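Local coordinates for nitroreductase family protein (Clostridium novyi, PDB 3G14), which probably works as an oxidoreductase of the nitroreductase family, a group of enzymes that typically use flavin and act as dimers, at residues I49-S53 against D54-L58; G92-G96 against K97-L101; Y100-D103 against T104-M108. All blocks are in the same frame, centred on the assembly; numbering follows the deposited sequence.

Contact 1 is where the chain leaves the central sheet; contacts 2 and 3 lie at the dimer interface. In contact 1 strand 46-51 turns into helix 54-63; its centre lies 30 Å from that of contact 2 and 22 Å from that of contact 3, on the opposite side of the chain's centre. Contacts 2 and 3 overlap at Y100 and L101: the hairpin 93-98 runs straight into helix 99-117, and K97 CD sits 4.3 Å from I102 CD1. Both touch the second subunit. Acetate, probably from the crystallisation liquor, is bound about 4 Å from the side chain of I99, and acetate also lies about 3 Å from that of D103.

Contact 1 of 3, residues I49-S53 against D54-L58; sequences IVVES and DKLKL
With chi1 at 178°, V51 turns CG1 away from its own nitrogen and toward the start of the helix, where L56 offers CB from its place on the backbone. The two side chains cross at about a right angle, CG1 of V51 resting 3.6 Å from L56 CB. Beyond CB, a chi1 of -58° sets the leucine's CG beside its own nitrogen and against S53, L56 CG 3.7 Å from S53 OG and L56 CD1 3.8 Å from S53 CB. S53 is the N-cap residue, and its carbonyl starts the helical bonding: K57 N donates to S53 O over 3.0 Å, in the carbonyl plane. K57 then runs extended beyond CG past the loop residue E52, its CE 3.5 Å from E52 O, and its ammonium group continues to the carbonyl of S78. All this happens where strand 46-51 gives way to helix 54-63. On the strand side, V51 pairs through its backbone with T81 of strand 80-86 and packs on L137 of helix 130-137. The backbone nitrogens of E52 and S53 both donate to D176, just past strand 173-175, which flanks strand 46-51 on its other side.

Contact 2 of 3, residues G92-G96 against K97-L101; sequences GDVSG and KEIYL
The side chains of D93 and E98 lie side by side on one face of a short hairpin, pointing the same way, their carboxylate planes 75° apart and D93 OD1 3.5 Å from E98 CG. Farther along, the Y100 ring has L101 CG over one face, offset toward the rim, and a water in plane at its edge; that water accepts from Y100 N at 3.0 Å. The hairpin closes through a type I' turn from V94 to K97, with S95 and G96 at the corner. V94 N gives a 2.9 Å bond to K97 O, and K97 N returns one of 3.1 Å to V94 O from above the carbonyl plane. I99 N donates to G92 O at 3.2 Å, approaching nearly along the C=O axis and tying the first helical turn to the chain before the hairpin. The bend at chi3 (-71°) brings K97 CE to 3.3 Å from V94 O, and chi4 then directs NZ to a second water, which also lies 2.8 Å from S95 O. Backbone O of A126 and V146 of the second subunit also accept from NZ, so water and carbonyl oxygens together satisfy the ammonium, whereas the neighbouring acids may raise each other's pKa.

Contact 3 of 3, residues Y100-D103 against T104-M108; sequences YLID and TAIAM
T104 and Y100 make the tightest join here. The threonine hydroxyl donates to the carbonyl one turn back, OG1 to Y100 O at 2.7 Å, and the same oxygen takes T104 N at 2.9 Å. The two donors come from opposite faces of the carbonyl plane, so Y100 O is gripped twice. The threonine can do this because its chi1 of -52° places OG1 beside its own nitrogen, folded back along the helix, with the methyl CG2 anti to the backbone nitrogen. The hydroxyl is thus satisfied inside a buried stretch, where T104 also packs on A84 and A86 of strand 80-86 and on V146.

Around the rest of the turn the side chains meet more loosely, though every touching residue is buried and none faces open solvent. I102 and I106 lie side by side and point the same way, with I102 CG2 3.9 Å from I106 CD1. The backbone between them is firmer: I106 N donates to I102 O at 3.0 Å, and I106 CG1 comes to 3.2 Å from I102 O. D103 also runs alongside I106, D103 OD1 3.9 Å from I106 CD1, while its other carboxylate oxygen, OD2, accepts from the backbone nitrogen of W40.

Different sides of the helix therefore serve different neighbours. T104 and A107 turn to the central sheet, I102 and A105 pack against A105 and I102 of the second subunit, and D103 borders a bound acetate. A long, regular alpha-helix, with successive i to i+4 bonds and a threonine hydroxyl folded onto the carbonyl four residues back, lies between sheet and partner subunit. This is consistent with the central interface helix of the dimeric nitroreductase fold.

Contact 1 of 3, residues I49-S53 against D54-L58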
loop_
_atom_site.group_PDB
_atom_site.type_symbol
_atom_site.label_atom_id
_atom_site.label_comp_id
_atom_site.label_asym_id
_atom_site.label_seq_id
_atom_site.Cartn_x
_atom_site.Cartn_y
_atom_site.Cartn_z
ATOM N N ILE B 49 0.529 -16.617 -1.963
ATOM C CA ILE B 49 1.171 -17.912 -2.250
ATOM C C ILE B 49 2.677 -17.695 -2.141
ATOM O O ILE B 49 3.251 -16.806 -2.814
ATOM C CB ILE B 49 0.837 -18.435 -3.644
ATOM C CG1 ILE B 49 -0.676 -18.426 -3.888
ATOM C CG2 ILE B 49 1.472 -19.820 -3.890
ATOM C CD1 ILE B 49 -1.051 -18.751 -5.389
ATOM N N VAL B 50 3.303 -18.473 -1.260
ATOM C CA VAL B 50 4.765 -18.551 -1.181
ATOM C C VAL B 50 5.219 -19.560 -2.233
ATOM O O VAL B 50 4.846 -20.721 -2.189
ATOM C CB VAL B 50 5.266 -18.966 0.230
ATOM C CG1 VAL B 50 6.810 -19.230 0.248
ATOM C CG2 VAL B 50 4.885 -17.919 1.268
ATOM N N VAL B 51 5.996 -19.114 -3.202
ATOM C CA VAL B 51 6.465 -20.037 -4.252
ATOM C C VAL B 51 7.937 -20.400 -4.024
ATOM O O VAL B 51 8.835 -19.521 -4.158
ATOM C CB VAL B 51 6.291 -19.461 -5.675
ATOM C CG1 VAL B 51 6.839 -20.459 -6.706
ATOM C CG2 VAL B 51 4.826 -19.047 -5.922
ATOM N N GLU B 52 8.177 -21.684 -3.708
ATOM C CA GLU B 52 9.536 -22.209 -3.457
ATOM C C GLU B 52 10.036 -23.153 -4.540
ATOM O O GLU B 52 11.246 -23.326 -4.675
ATOM C CB GLU B 52 9.638 -22.942 -2.107
ATOM C CG GLU B 52 9.415 -22.029 -0.901
ATOM C CD GLU B 52 9.767 -22.658 0.459
ATOM O OE1 GLU B 52 10.339 -23.772 0.524
ATOM O OE2 GLU B 52 9.471 -21.996 1.480
ATOM N N SER B 53 9.116 -23.817 -5.242
ATOM C CA SER B 53 9.493 -24.797 -6.275
ATOM C C SER B 53 10.206 -24.114 -7.420
ATOM O O SER B 53 9.659 -23.175 -8.008
ATOM C CB SER B 53 8.243 -25.473 -6.818
ATOM O OG SER B 53 8.523 -26.210 -7.994
ATOM N N ASP B 54 11.373 -24.624 -7.801
ATOM C CA ASP B 54 12.152 -24.003 -8.861
ATOM C C ASP B 54 11.410 -24.060 -10.189
ATOM O O ASP B 54 11.482 -23.106 -10.974
ATOM C CB ASP B 54 13.557 -24.637 -8.973
ATOM C CG ASP B 54 14.564 -23.732 -9.725
ATOM O OD1 ASP B 54 14.422 -22.483 -9.691
ATOM O OD2 ASP B 54 15.512 -24.264 -10.375
ATOM N N LYS B 55 10.675 -25.141 -10.426
ATOM C CA LYS B 55 9.905 -25.306 -11.653
ATOM C C LYS B 55 8.864 -24.174 -11.762
ATOM O O LYS B 55 8.636 -23.606 -12.856
ATOM C CB LYS B 55 9.242 -26.700 -11.665
ATOM C CG LYS B 55 8.455 -27.045 -12.923
ATOM C CD LYS B 55 7.047 -26.437 -12.942
ATOM C CE LYS B 55 6.217 -26.850 -14.194
ATOM N NZ LYS B 55 4.927 -26.065 -14.257
ATOM N N LEU B 56 8.236 -23.840 -10.629
ATOM C CA LEU B 56 7.247 -22.754 -10.586
ATOM C C LEU B 56 7.902 -21.359 -10.739
ATOM O O LEU B 56 7.337 -20.451 -11.366
ATOM C CB LEU B 56 6.376 -22.860 -9.316
ATOM C CG LEU B 56 5.611 -24.192 -9.167
ATOM C CD1 LEU B 56 4.779 -24.228 -7.857
ATOM C CD2 LEU B 56 4.730 -24.460 -10.394
ATOM N N LYS B 57 9.094 -21.179 -10.179
ATOM C CA LYS B 57 9.845 -19.918 -10.397
ATOM C C LYS B 57 10.099 -19.701 -11.865
ATOM O O LYS B 57 9.981 -18.581 -12.384
ATOM C CB LYS B 57 11.186 -19.948 -9.660
ATOM C CG LYS B 57 11.069 -19.940 -8.166
ATOM C CD LYS B 57 12.454 -19.955 -7.566
ATOM C CE LYS B 57 12.445 -20.373 -6.178
ATOM N NZ LYS B 57 13.832 -20.591 -5.726
ATOM N N LEU B 58 10.486 -20.786 -12.536
ATOM C CA LEU B 58 10.740 -20.752 -13.971
ATOM C C LEU B 58 9.453 -20.358 -14.716
ATOM O O LEU B 58 9.487 -19.501 -15.587
ATOM C CB LEU B 58 11.327 -22.095 -14.467
ATOM C CG LEU B 58 11.525 -22.272 -15.980
ATOM C CD1 LEU B 58 12.402 -21.134 -16.522
ATOM C CD2 LEU B 58 12.120 -23.648 -16.340
#

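Contact 2 of 3, residues G92-G96 against K97-L101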
loop_
_atom_site.group_PDB
_atom_site.type_symbol
_atom_site.label_atom_id
_atom_site.label_comp_id
_atom_site.label_asym_id
_atom_site.label_seq_id
_atom_site.Cartn_x
_atom_site.Cartn_y
_atom_site.Cartn_z
ATOM N N GLY B 92 -15.896 -5.592 -3.897
ATOM C CA GLY B 92 -16.309 -4.889 -5.109
ATOM C C GLY B 92 -15.756 -3.470 -5.262
ATOM O O GLY B 92 -14.585 -3.195 -4.972
ATOM N N ASP B 93 -16.600 -2.547 -5.711
ATOM C CA ASP B 93 -16.130 -1.182 -6.026
ATOM C C ASP B 93 -16.700 -0.171 -5.101
ATOM O O ASP B 93 -17.881 -0.256 -4.728
ATOM C CB ASP B 93 -16.495 -0.756 -7.425
ATOM C CG ASP B 93 -15.809 -1.563 -8.463
ATOM O OD1 ASP B 93 -14.833 -2.303 -8.153
ATOM O OD2 ASP B 93 -16.278 -1.438 -9.603
ATOM N N VAL B 94 -15.859 0.808 -4.758
ATOM C CA VAL B 94 -16.246 1.859 -3.841
ATOM C C VAL B 94 -15.941 3.195 -4.527
ATOM O O VAL B 94 -14.797 3.455 -4.824
ATOM C CB VAL B 94 -15.472 1.700 -2.501
ATOM C CG1 VAL B 94 -15.771 2.821 -1.535
ATOM C CG2 VAL B 94 -15.797 0.317 -1.859
ATOM N N SER B 95 -16.961 3.999 -4.801
ATOM C CA SER B 95 -16.778 5.333 -5.386
ATOM C C SER B 95 -15.908 5.288 -6.656
ATOM O O SER B 95 -14.949 6.088 -6.838
ATOM C CB SER B 95 -16.172 6.296 -4.334
ATOM O OG SER B 95 -17.098 6.532 -3.303
ATOM N N GLY B 96 -16.237 4.330 -7.521
ATOM C CA GLY B 96 -15.565 4.163 -8.808
ATOM C C GLY B 96 -14.176 3.548 -8.800
ATOM O O GLY B 96 -13.470 3.596 -9.821
ATOM N N LYS B 97 -13.772 2.957 -7.673
ATOM C CA LYS B 97 -12.450 2.376 -7.520
ATOM C C LYS B 97 -12.576 0.900 -7.106
ATOM O O LYS B 97 -13.403 0.552 -6.257
ATOM C CB LYS B 97 -11.675 3.082 -6.412
ATOM C CG LYS B 97 -11.579 4.599 -6.569
ATOM C CD LYS B 97 -11.106 5.307 -5.274
ATOM C CE LYS B 97 -12.174 5.296 -4.156
ATOM N NZ LYS B 97 -12.210 6.578 -3.373
ATOM N N GLU B 98 -11.754 0.056 -7.711
ATOM C CA GLU B 98 -11.635 -1.347 -7.310
ATOM C C GLU B 98 -10.918 -1.487 -5.983
ATOM O O GLU B 98 -9.683 -1.419 -5.897
ATOM C CB GLU B 98 -10.904 -2.173 -8.359
ATOM C CG GLU B 98 -11.639 -2.192 -9.665
ATOM C CD GLU B 98 -11.066 -1.180 -10.635
ATOM O OE1 GLU B 98 -10.664 -0.055 -10.203
ATOM O OE2 GLU B 98 -11.021 -1.520 -11.837
ATOM N N ILE B 99 -11.707 -1.718 -4.943
ATOM C CA ILE B 99 -11.200 -1.767 -3.574
ATOM C C ILE B 99 -10.110 -2.815 -3.395
ATOM O O ILE B 99 -9.146 -2.600 -2.652
ATOM C CB ILE B 99 -12.360 -1.980 -2.559
ATOM C CG1 ILE B 99 -12.833 -0.626 -2.088
ATOM C CG2 ILE B 99 -11.916 -2.760 -1.289
ATOM C CD1 ILE B 99 -11.721 0.232 -1.496
ATOM N N TYR B 100 -10.266 -3.930 -4.099
ATOM C CA TYR B 100 -9.293 -5.035 -4.019
ATOM C C TYR B 100 -7.866 -4.602 -4.412
ATOM O O TYR B 100 -6.908 -5.086 -3.829
ATOM C CB TYR B 100 -9.743 -6.240 -4.861
ATOM C CG TYR B 100 -9.359 -6.208 -6.323
ATOM C CD1 TYR B 100 -8.121 -6.718 -6.751
ATOM C CD2 TYR B 100 -10.232 -5.735 -7.287
ATOM C CE1 TYR B 100 -7.774 -6.724 -8.089
ATOM C CE2 TYR B 100 -9.883 -5.707 -8.628
ATOM C CZ TYR B 100 -8.642 -6.197 -9.029
ATOM O OH TYR B 100 -8.269 -6.213 -10.357
ATOM N N LEU B 101 -7.736 -3.713 -5.395
ATOM C CA LEU B 101 -6.446 -3.194 -5.795
ATOM C C LEU B 101 -5.832 -2.342 -4.671
ATOM O O LEU B 101 -4.668 -2.538 -4.300
ATOM C CB LEU B 101 -6.533 -2.408 -7.100
ATOM C CG LEU B 101 -6.659 -3.300 -8.337
ATOM C CD1 LEU B 101 -6.986 -2.469 -9.592
ATOM C CD2 LEU B 101 -5.398 -4.222 -8.525
HETATM O O HOH W 1 -12.828 -4.975 -5.320
HETATM O O HOH W 2 -13.391 7.986 -5.529
#

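Contact 3 of 3, residues Y100-D103 against T104-M108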
loop_
_atom_site.group_PDB
_atom_site.type_symbol
_atom_site.label_atom_id
_atom_site.label_comp_id
_atom_site.label_asym_id
_atom_site.label_seq_id
_atom_site.Cartn_x
_atom_site.Cartn_y
_atom_site.Cartn_z
ATOM N N TYR B 100 -10.266 -3.930 -4.099
ATOM C CA TYR B 100 -9.293 -5.035 -4.019
ATOM C C TYR B 100 -7.866 -4.602 -4.412
ATOM O O TYR B 100 -6.908 -5.086 -3.829
ATOM C CB TYR B 100 -9.743 -6.240 -4.861
ATOM C CG TYR B 100 -9.359 -6.208 -6.323
ATOM C CD1 TYR B 100 -8.121 -6.718 -6.751
ATOM C CD2 TYR B 100 -10.232 -5.735 -7.287
ATOM C CE1 TYR B 100 -7.774 -6.724 -8.089
ATOM C CE2 TYR B 100 -9.883 -5.707 -8.628
ATOM C CZ TYR B 100 -8.642 -6.197 -9.029
ATOM O OH TYR B 100 -8.269 -6.213 -10.357
ATOM N N LEU B 101 -7.736 -3.713 -5.395
ATOM C CA LEU B 101 -6.446 -3.194 -5.795
ATOM C C LEU B 101 -5.832 -2.342 -4.671
ATOM O O LEU B 101 -4.668 -2.538 -4.300
ATOM C CB LEU B 101 -6.533 -2.408 -7.100
ATOM C CG LEU B 101 -6.659 -3.300 -8.337
ATOM C CD1 LEU B 101 -6.986 -2.469 -9.592
ATOM C CD2 LEU B 101 -5.398 -4.222 -8.525
ATOM N N ILE B 102 -6.636 -1.459 -4.085
ATOM C CA ILE B 102 -6.160 -0.642 -2.980
ATOM C C ILE B 102 -5.702 -1.512 -1.799
ATOM O O ILE B 102 -4.590 -1.382 -1.291
ATOM C CB ILE B 102 -7.254 0.338 -2.490
ATOM C CG1 ILE B 102 -7.555 1.371 -3.598
ATOM C CG2 ILE B 102 -6.810 0.971 -1.129
ATOM C CD1 ILE B 102 -8.698 2.383 -3.301
ATOM N N ASP B 103 -6.573 -2.424 -1.383
ATOM C CA ASP B 103 -6.351 -3.204 -0.181
ATOM C C ASP B 103 -5.214 -4.205 -0.341
ATOM O O ASP B 103 -4.371 -4.369 0.554
ATOM C CB ASP B 103 -7.637 -3.879 0.226
ATOM C CG ASP B 103 -8.598 -2.897 0.934
ATOM O OD1 ASP B 103 -8.239 -1.721 1.124
ATOM O OD2 ASP B 103 -9.690 -3.296 1.261
ATOM N N THR B 104 -5.141 -4.824 -1.506
ATOM C CA THR B 104 -4.050 -5.768 -1.760
ATOM C C THR B 104 -2.722 -4.994 -1.864
ATOM O O THR B 104 -1.698 -5.495 -1.375
ATOM C CB THR B 104 -4.324 -6.643 -3.025
ATOM O OG1 THR B 104 -5.617 -7.239 -2.925
ATOM C CG2 THR B 104 -3.258 -7.758 -3.202
ATOM N N ALA B 105 -2.714 -3.784 -2.468
ATOM C CA ALA B 105 -1.465 -2.968 -2.547
ATOM C C ALA B 105 -0.928 -2.617 -1.144
ATOM O O ALA B 105 0.302 -2.707 -0.862
ATOM C CB ALA B 105 -1.661 -1.649 -3.391
ATOM N N ILE B 106 -1.845 -2.231 -0.280
ATOM C CA ILE B 106 -1.545 -1.882 1.131
ATOM C C ILE B 106 -0.835 -3.061 1.759
ATOM O O ILE B 106 0.256 -2.930 2.322
ATOM C CB ILE B 106 -2.840 -1.518 1.944
ATOM C CG1 ILE B 106 -3.491 -0.211 1.467
ATOM C CG2 ILE B 106 -2.532 -1.334 3.459
ATOM C CD1 ILE B 106 -4.882 0.082 2.105
ATOM N N ALA B 107 -1.445 -4.252 1.667
ATOM C CA ALA B 107 -0.903 -5.449 2.330
ATOM C C ALA B 107 0.428 -5.879 1.738
ATOM O O ALA B 107 1.360 -6.250 2.475
ATOM C CB ALA B 107 -1.943 -6.636 2.305
HETATM N N MSE B 108 0.532 -5.831 0.413
HETATM C CA MSE B 108 1.797 -6.123 -0.247
HETATM C C MSE B 108 2.912 -5.129 0.153
HETATM O O MSE B 108 4.069 -5.529 0.251
HETATM C CB MSE B 108 1.614 -6.144 -1.782
HETATM C CG MSE B 108 2.835 -6.633 -2.509
HETATM SE SE MSE B 108 3.449 -8.479 -1.978
HETATM C CE MSE B 108 3.264 -9.113 -3.866
#